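Local coordinates for histidinol-phosphate aminotransferase (PDB 3FTB), which probably catalyses a pyridoxal 5'-phosphate-dependent transamination, most likely that of histidinol phosphate in histidine biosynthesis, at residues P153-G158 / F336-I341; R291-S294 / V300-R303; R324-C327 / G331-D334. All coordinates share one frame; numbering follows the deposited sequence.

Interaction 1: residues P153-G158 / F336-I341; sequences PNNPNG and FVRFAI. With PO4 (phosphate ion), chain F.
Pro156 and Arg338 bring the two backbones nearest, CA to CA 6.6 Å, so the segments meet through side chains rather than as paired strands. Residues 153-158 form the loop that leaves strand 147-151 of the large-domain sheet in this fold type I aminotransferase; residues 336-341 carry a central strand of the smaller sheet. The loop has cis peptide bonds before Pro153 and Pro156. Asn155 leads an Asn-Pro-Asn-Gly run like the Asn-Pro-Thr-Gly of aspartate aminotransferase, whose asparagine binds the cofactor's phenolic oxygen; a like role is probable here by family. The bend is braced by Asn154 ND2, which donates to Asn157 OD1 at 3.3 Å.

Arg338 stands toward the loop, CG anti to the backbone N, and turns at chi3 (74°) to bring its guanidinium up to the Asn155 amide. The two planar groups are 65° apart. Arg338 NH1 donates a weak bond to Asn155 OD1 at 3.0 Å, with OD1 near the guanidinium plane at its edge. Lower on the arginine stem, Pro156 CB touches Arg338 CD at 4.1 Å.

A phosphate ion, probably from the crystallisation liquor, lies where an arginine in related aminotransferases takes the substrate's carboxylate, consistent with a substrate pocket. Its O3 takes weak bonds from Asn155 ND2 (2.7 Å) and Arg338 NH1 (2.8 Å), whereas Arg338 NH2 reaches phosphate O4 at 2.9 Å, straighter at 161°.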
ATOM      1  N   PRO A 153     -16.433  -7.447 -16.659  1.00 24.55           N
ATOM      2  CA  PRO A 153     -17.024  -6.633 -17.726  1.00 27.04           C
ATOM      3  C   PRO A 153     -16.354  -5.265 -17.851  1.00 22.91           C
ATOM      4  O   PRO A 153     -15.740  -4.787 -16.910  1.00 27.54           O
ATOM      5  CB  PRO A 153     -18.493  -6.457 -17.282  1.00 23.27           C
ATOM      6  CG  PRO A 153     -18.580  -6.989 -15.902  1.00 13.65           C
ATOM      7  CD  PRO A 153     -17.229  -7.375 -15.424  1.00 23.64           C
ATOM      8  N   ASN A 154     -16.481  -4.640 -19.011  1.00 23.12           N
ATOM      9  CA  ASN A 154     -15.832  -3.352 -19.242  1.00 39.42           C
ATOM     10  C   ASN A 154     -16.593  -2.101 -18.777  1.00 35.49           C
ATOM     11  O   ASN A 154     -17.760  -1.908 -19.101  1.00 45.79           O
ATOM     12  CB  ASN A 154     -15.464  -3.201 -20.716  1.00 43.12           C
ATOM     13  CG  ASN A 154     -14.463  -2.089 -20.952  1.00 37.09           C
ATOM     14  OD1 ASN A 154     -13.388  -2.063 -20.352  1.00 35.14           O
ATOM     15  ND2 ASN A 154     -14.804  -1.175 -21.848  1.00 45.16           N
ATOM     16  N   ASN A 155     -15.896  -1.268 -18.011  1.00 24.62           N
ATOM     17  CA  ASN A 155     -16.326   0.074 -17.656  1.00 26.57           C
ATOM     18  C   ASN A 155     -15.985   1.018 -18.826  1.00 34.51           C
ATOM     19  O   ASN A 155     -14.820   1.120 -19.209  1.00 38.65           O
ATOM     20  CB  ASN A 155     -15.567   0.469 -16.386  1.00 23.74           C
ATOM     21  CG  ASN A 155     -15.615   1.973 -16.094  1.00 37.24           C
ATOM     22  OD1 ASN A 155     -16.424   2.708 -16.653  1.00 36.57           O
ATOM     23  ND2 ASN A 155     -14.744   2.423 -15.196  1.00 36.84           N
ATOM     24  N   PRO A 156     -16.973   1.751 -19.382  1.00 30.64           N
ATOM     25  CA  PRO A 156     -18.325   2.133 -18.943  1.00 25.20           C
ATOM     26  C   PRO A 156     -19.510   1.328 -19.486  1.00 30.93           C
ATOM     27  O   PRO A 156     -20.620   1.555 -19.010  1.00 26.42           O
ATOM     28  CB  PRO A 156     -18.467   3.552 -19.510  1.00 34.83           C
ATOM     29  CG  PRO A 156     -17.402   3.649 -20.659  1.00 28.06           C
ATOM     30  CD  PRO A 156     -16.660   2.339 -20.697  1.00 23.71           C
ATOM     31  N   ASN A 157     -19.317   0.451 -20.466  1.00 29.09           N
ATOM     32  CA  ASN A 157     -20.468  -0.126 -21.148  1.00 22.06           C
ATOM     33  C   ASN A 157     -20.945  -1.436 -20.555  1.00 38.38           C
ATOM     34  O   ASN A 157     -21.943  -1.993 -21.018  1.00 39.98           O
ATOM     35  CB  ASN A 157     -20.191  -0.297 -22.640  1.00 29.15           C
ATOM     36  CG  ASN A 157     -19.140  -1.346 -22.922  1.00 33.22           C
ATOM     37  OD1 ASN A 157     -17.997  -1.233 -22.490  1.00 39.05           O
ATOM     38  ND2 ASN A 157     -19.521  -2.369 -23.666  1.00 35.53           N
ATOM     39  N   GLY A 158     -20.224  -1.928 -19.545  1.00 35.66           N
ATOM     40  CA  GLY A 158     -20.602  -3.151 -18.858  1.00 28.41           C
ATOM     41  C   GLY A 158     -20.608  -4.416 -19.701  1.00 26.92           C
ATOM     42  O   GLY A 158     -21.346  -5.359 -19.418  1.00 22.13           O
ATOM     43  N   PHE A 336     -23.020  10.472 -24.169  1.00 37.52           N
ATOM     44  CA  PHE A 336     -22.937   9.298 -23.292  1.00 32.77           C
ATOM     45  C   PHE A 336     -22.753   9.732 -21.843  1.00 32.88           C
ATOM     46  O   PHE A 336     -22.023  10.688 -21.552  1.00 34.35           O
ATOM     47  CB  PHE A 336     -21.807   8.354 -23.706  1.00 20.56           C
ATOM     48  CG  PHE A 336     -21.911   7.872 -25.125  1.00 34.76           C
ATOM     49  CD1 PHE A 336     -22.399   6.605 -25.404  1.00 32.95           C
ATOM     50  CD2 PHE A 336     -21.516   8.684 -26.179  1.00 30.69           C
ATOM     51  CE1 PHE A 336     -22.495   6.157 -26.709  1.00 41.34           C
ATOM     52  CE2 PHE A 336     -21.611   8.242 -27.486  1.00 38.09           C
ATOM     53  CZ  PHE A 336     -22.098   6.978 -27.754  1.00 42.05           C
ATOM     54  N   VAL A 337     -23.451   9.041 -20.948  1.00 25.74           N
ATOM     55  CA  VAL A 337     -23.339   9.276 -19.518  1.00 24.37           C
ATOM     56  C   VAL A 337     -23.418   7.905 -18.857  1.00 31.51           C
ATOM     57  O   VAL A 337     -24.009   6.978 -19.425  1.00 37.73           O
ATOM     58  CB  VAL A 337     -24.499  10.118 -18.996  1.00 19.10           C
ATOM     59  CG1 VAL A 337     -24.389  11.569 -19.457  1.00 15.58           C
ATOM     60  CG2 VAL A 337     -25.819   9.509 -19.446  1.00 33.65           C
ATOM     61  N   ARG A 338     -22.823   7.764 -17.672  1.00 33.67           N
ATOM     62  CA  ARG A 338     -22.821   6.480 -16.960  1.00 39.06           C
ATOM     63  C   ARG A 338     -23.535   6.619 -15.618  1.00 39.95           C
ATOM     64  O   ARG A 338     -23.294   7.565 -14.868  1.00 39.62           O
ATOM     65  CB  ARG A 338     -21.391   5.960 -16.745  1.00 32.49           C
ATOM     66  CG  ARG A 338     -21.305   4.536 -16.186  1.00 40.59           C
ATOM     67  CD  ARG A 338     -19.885   4.212 -15.707  1.00 28.84           C
ATOM     68  NE  ARG A 338     -19.576   4.888 -14.447  1.00 29.95           N
ATOM     69  CZ  ARG A 338     -18.348   5.205 -14.041  1.00 35.21           C
ATOM     70  NH1 ARG A 338     -17.296   4.929 -14.806  1.00 28.07           N
ATOM     71  NH2 ARG A 338     -18.169   5.811 -12.868  1.00 33.67           N
ATOM     72  N   PHE A 339     -24.434   5.687 -15.328  1.00 38.31           N
ATOM     73  CA  PHE A 339     -25.157   5.705 -14.061  1.00 38.28           C
ATOM     74  C   PHE A 339     -24.827   4.454 -13.255  1.00 34.44           C
ATOM     75  O   PHE A 339     -24.725   3.353 -13.803  1.00 35.82           O
ATOM     76  CB  PHE A 339     -26.679   5.761 -14.279  1.00 37.98           C
ATOM     77  CG  PHE A 339     -27.150   6.917 -15.136  1.00 39.86           C
ATOM     78  CD1 PHE A 339     -26.372   8.069 -15.295  1.00 39.48           C
ATOM     79  CD2 PHE A 339     -28.399   6.863 -15.760  1.00 39.79           C
ATOM     80  CE1 PHE A 339     -26.821   9.138 -16.080  1.00 27.03           C
ATOM     81  CE2 PHE A 339     -28.854   7.929 -16.543  1.00 26.27           C
ATOM     82  CZ  PHE A 339     -28.056   9.069 -16.693  1.00 23.26           C
ATOM     83  N   ALA A 340     -24.687   4.613 -11.948  1.00 34.35           N
ATOM     84  CA  ALA A 340     -24.533   3.452 -11.084  1.00 40.10           C
ATOM     85  C   ALA A 340     -25.887   2.777 -10.908  1.00 38.20           C
ATOM     86  O   ALA A 340     -26.925   3.384 -11.139  1.00 30.15           O
ATOM     87  CB  ALA A 340     -23.953   3.851  -9.736  1.00 45.66           C
ATOM     88  N   ILE A 341     -25.867   1.509 -10.524  1.00 44.53           N
ATOM     89  CA  ILE A 341     -27.087   0.792 -10.194  1.00 48.84           C
ATOM     90  C   ILE A 341     -26.985   0.412  -8.726  1.00 41.09           C
ATOM     91  O   ILE A 341     -26.124  -0.382  -8.351  1.00 37.10           O
ATOM     92  CB  ILE A 341     -27.286  -0.465 -11.091  1.00 42.26           C
ATOM     93  CG1 ILE A 341     -27.376  -0.048 -12.560  1.00 35.87           C
ATOM     94  CG2 ILE A 341     -28.541  -1.243 -10.684  1.00 44.20           C
ATOM     95  CD1 ILE A 341     -27.674  -1.181 -13.503  1.00 41.59           C
TER
HETATM   96  P   PO4 F 363     -14.427   5.405 -13.005  1.00 90.39           P
HETATM   97  O1  PO4 F 363     -13.373   5.225 -11.934  1.00 92.90           O
HETATM   98  O2  PO4 F 363     -13.765   5.769 -14.314  1.00 85.54           O
HETATM   99  O3  PO4 F 363     -15.192   4.114 -13.167  1.00 88.77           O
HETATM  100  O4  PO4 F 363     -15.380   6.505 -12.589  1.00 93.71           O

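Interaction 2: residues R291-S294 / V300-R303; sequences RVFS and VLCR
Arg291 and Arg303 face each other as an antiparallel hydrogen-bonded pair: Arg303 N donates to Arg291 O at 2.7 Å, and Arg291 N returns a longer bond to Arg303 O at 3.2 Å. Two residues along this beta hairpin, Phe293 N donates to Leu301 O at 3.0 Å. The same carbonyl oxygen lies near the plane of the Phe293 ring, at its CD1 edge, while Leu301 CD2 sits 3.6 Å from Phe293 CD1 as the two side chains run side by side.

On the other face, Val292 reaches two neighbours with its two branches. CG1, anti to the backbone N, presses against Val300 CG2 at 3.3 Å, tighter than usual for carbons; CG2 meets Cys302 SG at 4.0 Å. Helix 262-285 covers this side, with Leu283 against Val300 and Cys302.

Farther out, Arg291, extended from CG to NE, lies across Phe293, whose CE2 sits 3.2 Å above the centre of the guanidinium plane; Arg291 NE is 3.5 Å above the ring plane, displaced toward the rim. Arg303 NE is bonded to Ser335 OG. Strand 289-293 is an edge strand of this sheet within the chain. Because the Arg291 guanidinium meets the Phe293 ring face-on, its N-H groups, which lie in its own plane, can still bond, as NH1 does to Asn130 OD1.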
ATOM      1  N   ARG A 291     -30.776   5.508 -25.874  1.00 48.45           N
ATOM      2  CA  ARG A 291     -30.407   4.099 -25.833  1.00 42.35           C
ATOM      3  C   ARG A 291     -29.733   3.711 -24.524  1.00 37.76           C
ATOM      4  O   ARG A 291     -28.828   4.396 -24.031  1.00 33.04           O
ATOM      5  CB  ARG A 291     -29.494   3.726 -27.004  1.00 52.40           C
ATOM      6  CG  ARG A 291     -29.031   2.279 -26.943  1.00 51.78           C
ATOM      7  CD  ARG A 291     -28.083   1.898 -28.072  1.00 51.74           C
ATOM      8  NE  ARG A 291     -27.666   0.499 -27.944  1.00 46.27           N
ATOM      9  CZ  ARG A 291     -26.840  -0.130 -28.777  1.00 38.48           C
ATOM     10  NH1 ARG A 291     -26.324   0.499 -29.825  1.00 25.40           N
ATOM     11  NH2 ARG A 291     -26.533  -1.400 -28.560  1.00 44.88           N
ATOM     12  N   VAL A 292     -30.194   2.598 -23.969  1.00 37.57           N
ATOM     13  CA  VAL A 292     -29.543   1.954 -22.841  1.00 36.30           C
ATOM     14  C   VAL A 292     -28.741   0.734 -23.340  1.00 38.90           C
ATOM     15  O   VAL A 292     -29.308  -0.201 -23.920  1.00 38.93           O
ATOM     16  CB  VAL A 292     -30.603   1.522 -21.783  1.00 41.64           C
ATOM     17  CG1 VAL A 292     -29.969   0.788 -20.617  1.00 38.08           C
ATOM     18  CG2 VAL A 292     -31.383   2.725 -21.295  1.00 37.56           C
ATOM     19  N   PHE A 293     -27.424   0.755 -23.135  1.00 36.15           N
ATOM     20  CA  PHE A 293     -26.576  -0.400 -23.423  1.00 45.54           C
ATOM     21  C   PHE A 293     -26.694  -1.423 -22.288  1.00 46.14           C
ATOM     22  O   PHE A 293     -26.662  -1.058 -21.113  1.00 53.39           O
ATOM     23  CB  PHE A 293     -25.113   0.029 -23.603  1.00 45.59           C
ATOM     24  CG  PHE A 293     -24.875   0.914 -24.798  1.00 44.10           C
ATOM     25  CD1 PHE A 293     -24.956   2.298 -24.683  1.00 49.57           C
ATOM     26  CD2 PHE A 293     -24.559   0.362 -26.037  1.00 41.06           C
ATOM     27  CE1 PHE A 293     -24.731   3.120 -25.788  1.00 51.88           C
ATOM     28  CE2 PHE A 293     -24.333   1.172 -27.146  1.00 42.60           C
ATOM     29  CZ  PHE A 293     -24.420   2.551 -27.023  1.00 50.22           C
ATOM     30  N   SER A 294     -26.835  -2.699 -22.639  1.00 44.08           N
ATOM     31  CA  SER A 294     -27.070  -3.750 -21.646  1.00 53.23           C
ATOM     32  C   SER A 294     -25.844  -4.058 -20.771  1.00 49.32           C
ATOM     33  O   SER A 294     -24.782  -4.441 -21.281  1.00 49.84           O
ATOM     34  CB  SER A 294     -27.581  -5.025 -22.320  1.00 60.62           C
ATOM     35  OG  SER A 294     -27.899  -6.009 -21.349  1.00 68.77           O
ATOM     36  N   VAL A 300     -24.729   1.179 -15.833  1.00 33.97           N
ATOM     37  CA  VAL A 300     -25.389   1.179 -17.138  1.00 38.66           C
ATOM     38  C   VAL A 300     -24.964   2.401 -17.979  1.00 42.49           C
ATOM     39  O   VAL A 300     -24.957   3.528 -17.476  1.00 41.05           O
ATOM     40  CB  VAL A 300     -26.928   1.180 -16.947  1.00 32.52           C
ATOM     41  CG1 VAL A 300     -27.369   2.422 -16.164  1.00 26.82           C
ATOM     42  CG2 VAL A 300     -27.646   1.081 -18.282  1.00 29.75           C
ATOM     43  N   LEU A 301     -24.601   2.179 -19.247  1.00 38.85           N
ATOM     44  CA  LEU A 301     -24.224   3.280 -20.154  1.00 34.94           C
ATOM     45  C   LEU A 301     -25.381   3.741 -21.056  1.00 36.74           C
ATOM     46  O   LEU A 301     -25.883   2.980 -21.894  1.00 29.91           O
ATOM     47  CB  LEU A 301     -23.029   2.888 -21.040  1.00 35.31           C
ATOM     48  CG  LEU A 301     -22.570   3.922 -22.077  1.00 32.35           C
ATOM     49  CD1 LEU A 301     -21.706   4.984 -21.416  1.00 23.80           C
ATOM     50  CD2 LEU A 301     -21.827   3.263 -23.237  1.00 31.72           C
ATOM     51  N   CYS A 302     -25.774   5.000 -20.899  1.00 45.19           N
ATOM     52  CA  CYS A 302     -26.888   5.556 -21.656  1.00 44.56           C
ATOM     53  C   CYS A 302     -26.443   6.571 -22.723  1.00 34.39           C
ATOM     54  O   CYS A 302     -25.586   7.419 -22.482  1.00 37.18           O
ATOM     55  CB  CYS A 302     -27.927   6.159 -20.697  1.00 33.10           C
ATOM     56  SG  CYS A 302     -28.576   4.972 -19.474  1.00 32.19           S
ATOM     57  N   ARG A 303     -27.006   6.435 -23.915  1.00 24.15           N
ATOM     58  CA  ARG A 303     -26.878   7.441 -24.970  1.00 24.94           C
ATOM     59  C   ARG A 303     -28.047   8.413 -24.835  1.00 37.44           C
ATOM     60  O   ARG A 303     -29.175   7.994 -24.597  1.00 44.67           O
ATOM     61  CB  ARG A 303     -26.924   6.765 -26.333  1.00 25.77           C
ATOM     62  CG  ARG A 303     -26.638   7.674 -27.494  1.00 32.73           C
ATOM     63  CD  ARG A 303     -25.155   7.849 -27.702  1.00 33.84           C
ATOM     64  NE  ARG A 303     -24.875   8.825 -28.751  1.00 54.34           N
ATOM     65  CZ  ARG A 303     -24.637   8.517 -30.022  1.00 61.70           C
ATOM     66  NH1 ARG A 303     -24.390   9.478 -30.902  1.00 65.07           N
ATOM     67  NH2 ARG A 303     -24.636   7.251 -30.413  1.00 61.19           N
TER
HETATM   68  O   HOH W   1     -24.680  -0.333 -19.915  1.00 15.63           O

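Interaction 3: residues R324-C327 / G331-D334; sequences RRCC and GLDD. With PO4 (phosphate ion), chain F.
The connection between the antiparallel strands 321-325 and 336-340 doubles back where Leu332 packs on Cys326. The nearest backbone points are Cys327 CA and Asp333 CA, 4.9 Å apart, yet no direct hydrogen bond joins the two segments. Leu332 has CG anti to its carbonyl carbon (chi1 -57°), which carries CD1 to within 4.0 Å of Cys326 CB; on the same residue pair, Leu332 CB rests 3.5 Å from Cys326 O. The carbonyl oxygens of Cys327 and Leu332 also come near each other, but both are acceptors and form no bond. A water accepts from Cys326 N at 3.1 Å; its link to Asp334 OD1 is uncertain.

The placement of that carboxylate oxygen is doubtful, because it crowds Cys327 SG in the model. Arg325 NE is 4.1 Å from Asp334 OD1, beyond a salt bridge, and Arg325 NH2 makes a long, weak ion pair with Glu310 OE2.

Within the small domain of the aminotransferase fold, residues 331-334 lie against the start of helix 309-317, where Asp334 OD2 makes a weak bond to Glu310 N. Arg324, near the end of strand 321-325, reaches the bound phosphate. Its chain bends at chi2 (69°), and its guanidinium presents an edge to phosphate O4, with NE donating to that oxygen at 3.2 Å. A weaker bond runs from Arg324 NH2 to phosphate O2, also 3.2 Å. The third nitrogen turns back toward the protein: Arg324 NH1 donates weakly to Arg325 O at 3.0 Å and is also bonded to Asn328 OD1.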
ATOM      1  N   ARG A 324     -21.955  10.302 -14.166  1.00 34.08           N
ATOM      2  CA  ARG A 324     -20.647  10.250 -14.803  1.00 38.53           C
ATOM      3  C   ARG A 324     -20.744  10.672 -16.256  1.00 36.55           C
ATOM      4  O   ARG A 324     -21.300   9.959 -17.094  1.00 34.75           O
ATOM      5  CB  ARG A 324     -20.027   8.855 -14.694  1.00 40.11           C
ATOM      6  CG  ARG A 324     -18.573   8.786 -15.142  1.00 35.64           C
ATOM      7  CD  ARG A 324     -17.662   9.528 -14.173  1.00 30.08           C
ATOM      8  NE  ARG A 324     -16.288   9.042 -14.246  1.00 40.64           N
ATOM      9  CZ  ARG A 324     -15.488   9.231 -15.289  1.00 40.38           C
ATOM     10  NH1 ARG A 324     -15.932   9.893 -16.348  1.00 37.29           N
ATOM     11  NH2 ARG A 324     -14.249   8.754 -15.278  1.00 39.89           N
ATOM     12  N   ARG A 325     -20.210  11.852 -16.534  1.00 38.72           N
ATOM     13  CA  ARG A 325     -20.084  12.326 -17.894  1.00 43.22           C
ATOM     14  C   ARG A 325     -18.979  11.526 -18.551  1.00 38.24           C
ATOM     15  O   ARG A 325     -17.880  11.431 -18.029  1.00 40.30           O
ATOM     16  CB  ARG A 325     -19.745  13.808 -17.894  1.00 42.06           C
ATOM     17  CG  ARG A 325     -20.838  14.654 -17.274  1.00 50.45           C
ATOM     18  CD  ARG A 325     -20.328  16.031 -16.971  1.00 51.45           C
ATOM     19  NE  ARG A 325     -19.674  16.612 -18.134  1.00 54.51           N
ATOM     20  CZ  ARG A 325     -19.020  17.766 -18.107  1.00 64.79           C
ATOM     21  NH1 ARG A 325     -18.935  18.446 -16.971  1.00 63.77           N
ATOM     22  NH2 ARG A 325     -18.449  18.234 -19.207  1.00 71.04           N
ATOM     23  N   CYS A 326     -19.281  10.937 -19.693  1.00 33.36           N
ATOM     24  CA  CYS A 326     -18.340  10.051 -20.344  1.00 26.76           C
ATOM     25  C   CYS A 326     -17.461  10.780 -21.345  1.00 39.90           C
ATOM     26  O   CYS A 326     -16.890  10.159 -22.240  1.00 45.51           O
ATOM     27  CB  CYS A 326     -19.092   8.894 -21.001  1.00 24.26           C
ATOM     28  SG  CYS A 326     -19.766   7.791 -19.739  1.00 35.07           S
ATOM     29  N   CYS A 327     -17.351  12.096 -21.175  1.00 50.49           N
ATOM     30  CA  CYS A 327     -16.564  12.940 -22.073  1.00 43.91           C
ATOM     31  C   CYS A 327     -15.135  12.434 -22.252  1.00 45.80           C
ATOM     32  O   CYS A 327     -14.651  12.314 -23.383  1.00 50.31           O
ATOM     33  CB  CYS A 327     -16.535  14.390 -21.567  1.00 31.22           C
ATOM     34  SG  CYS A 327     -18.097  15.269 -21.719  1.00 86.06           S
ATOM     35  N   GLY A 331     -13.538   7.448 -27.355  1.00 38.80           N
ATOM     36  CA  GLY A 331     -14.583   6.886 -28.189  1.00 40.73           C
ATOM     37  C   GLY A 331     -15.955   7.433 -27.840  1.00 31.74           C
ATOM     38  O   GLY A 331     -16.896   7.339 -28.634  1.00 36.86           O
ATOM     39  N   LEU A 332     -16.070   8.010 -26.648  1.00 28.79           N
ATOM     40  CA  LEU A 332     -17.351   8.529 -26.189  1.00 37.29           C
ATOM     41  C   LEU A 332     -17.391  10.071 -26.125  1.00 49.10           C
ATOM     42  O   LEU A 332     -16.397  10.727 -25.794  1.00 53.69           O
ATOM     43  CB  LEU A 332     -17.698   7.913 -24.831  1.00 33.28           C
ATOM     44  CG  LEU A 332     -17.744   6.383 -24.791  1.00 38.55           C
ATOM     45  CD1 LEU A 332     -18.126   5.916 -23.412  1.00 39.04           C
ATOM     46  CD2 LEU A 332     -18.719   5.824 -25.819  1.00 43.21           C
ATOM     47  N   ASP A 333     -18.551  10.641 -26.443  1.00 54.83           N
ATOM     48  CA  ASP A 333     -18.728  12.094 -26.413  1.00 49.95           C
ATOM     49  C   ASP A 333     -19.685  12.502 -25.292  1.00 43.94           C
ATOM     50  O   ASP A 333     -19.894  11.734 -24.351  1.00 35.37           O
ATOM     51  CB  ASP A 333     -19.181  12.625 -27.785  1.00 39.07           C
ATOM     52  CG  ASP A 333     -20.614  12.240 -28.131  1.00 41.17           C
ATOM     53  OD1 ASP A 333     -21.197  11.393 -27.426  1.00 41.20           O
ATOM     54  OD2 ASP A 333     -21.158  12.797 -29.113  1.00 49.40           O
ATOM     55  N   ASP A 334     -20.263  13.698 -25.390  1.00 48.51           N
ATOM     56  CA  ASP A 334     -21.077  14.235 -24.294  1.00 46.24           C
ATOM     57  C   ASP A 334     -22.519  13.719 -24.280  1.00 43.10           C
ATOM     58  O   ASP A 334     -23.298  14.040 -23.378  1.00 47.10           O
ATOM     59  CB  ASP A 334     -21.064  15.763 -24.300  1.00 43.46           C
ATOM     60  CG  ASP A 334     -21.186  16.355 -22.901  1.00 44.90           C
ATOM     61  OD1 ASP A 334     -20.871  15.650 -21.918  1.00 35.83           O
ATOM     62  OD2 ASP A 334     -21.591  17.531 -22.788  1.00 50.89           O
TER
HETATM   63  P   PO4 F 363     -14.427   5.405 -13.005  1.00 90.39           P
HETATM   64  O1  PO4 F 363     -13.373   5.225 -11.934  1.00 92.90           O
HETATM   65  O2  PO4 F 363     -13.765   5.769 -14.314  1.00 85.54           O
HETATM   66  O3  PO4 F 363     -15.192   4.114 -13.167  1.00 88.77           O
HETATM   67  O4  PO4 F 363     -15.380   6.505 -12.589  1.00 93.71           O
HETATM   68  O   HOH W   2     -21.342  12.942 -20.801  1.00 25.53           O

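How the interactions relate
Each contact has a strand in one sheet, in which strand 336-340 of interaction 1 lies between strand 299-304 of interaction 2 and strand 321-325 of interaction 3. Probable backbone hydrogen bonds tie it to both neighbours: Cys302 N to Val337 O at 3.0 Å, and Arg338 N to Arg324 O at 2.7 Å. That second bond sets Arg338 and Arg324 beside each other, and interactions 1 and 3, centres about 11 Å apart, converge on one phosphate in the probable substrate pocket. Interaction 2 does not touch the ion; its Leu301 packs with CD1 3.8 Å from Cys326 SG and touches Pro156, and Pro156 CG lies 3.6 Å from Leu332 CD1.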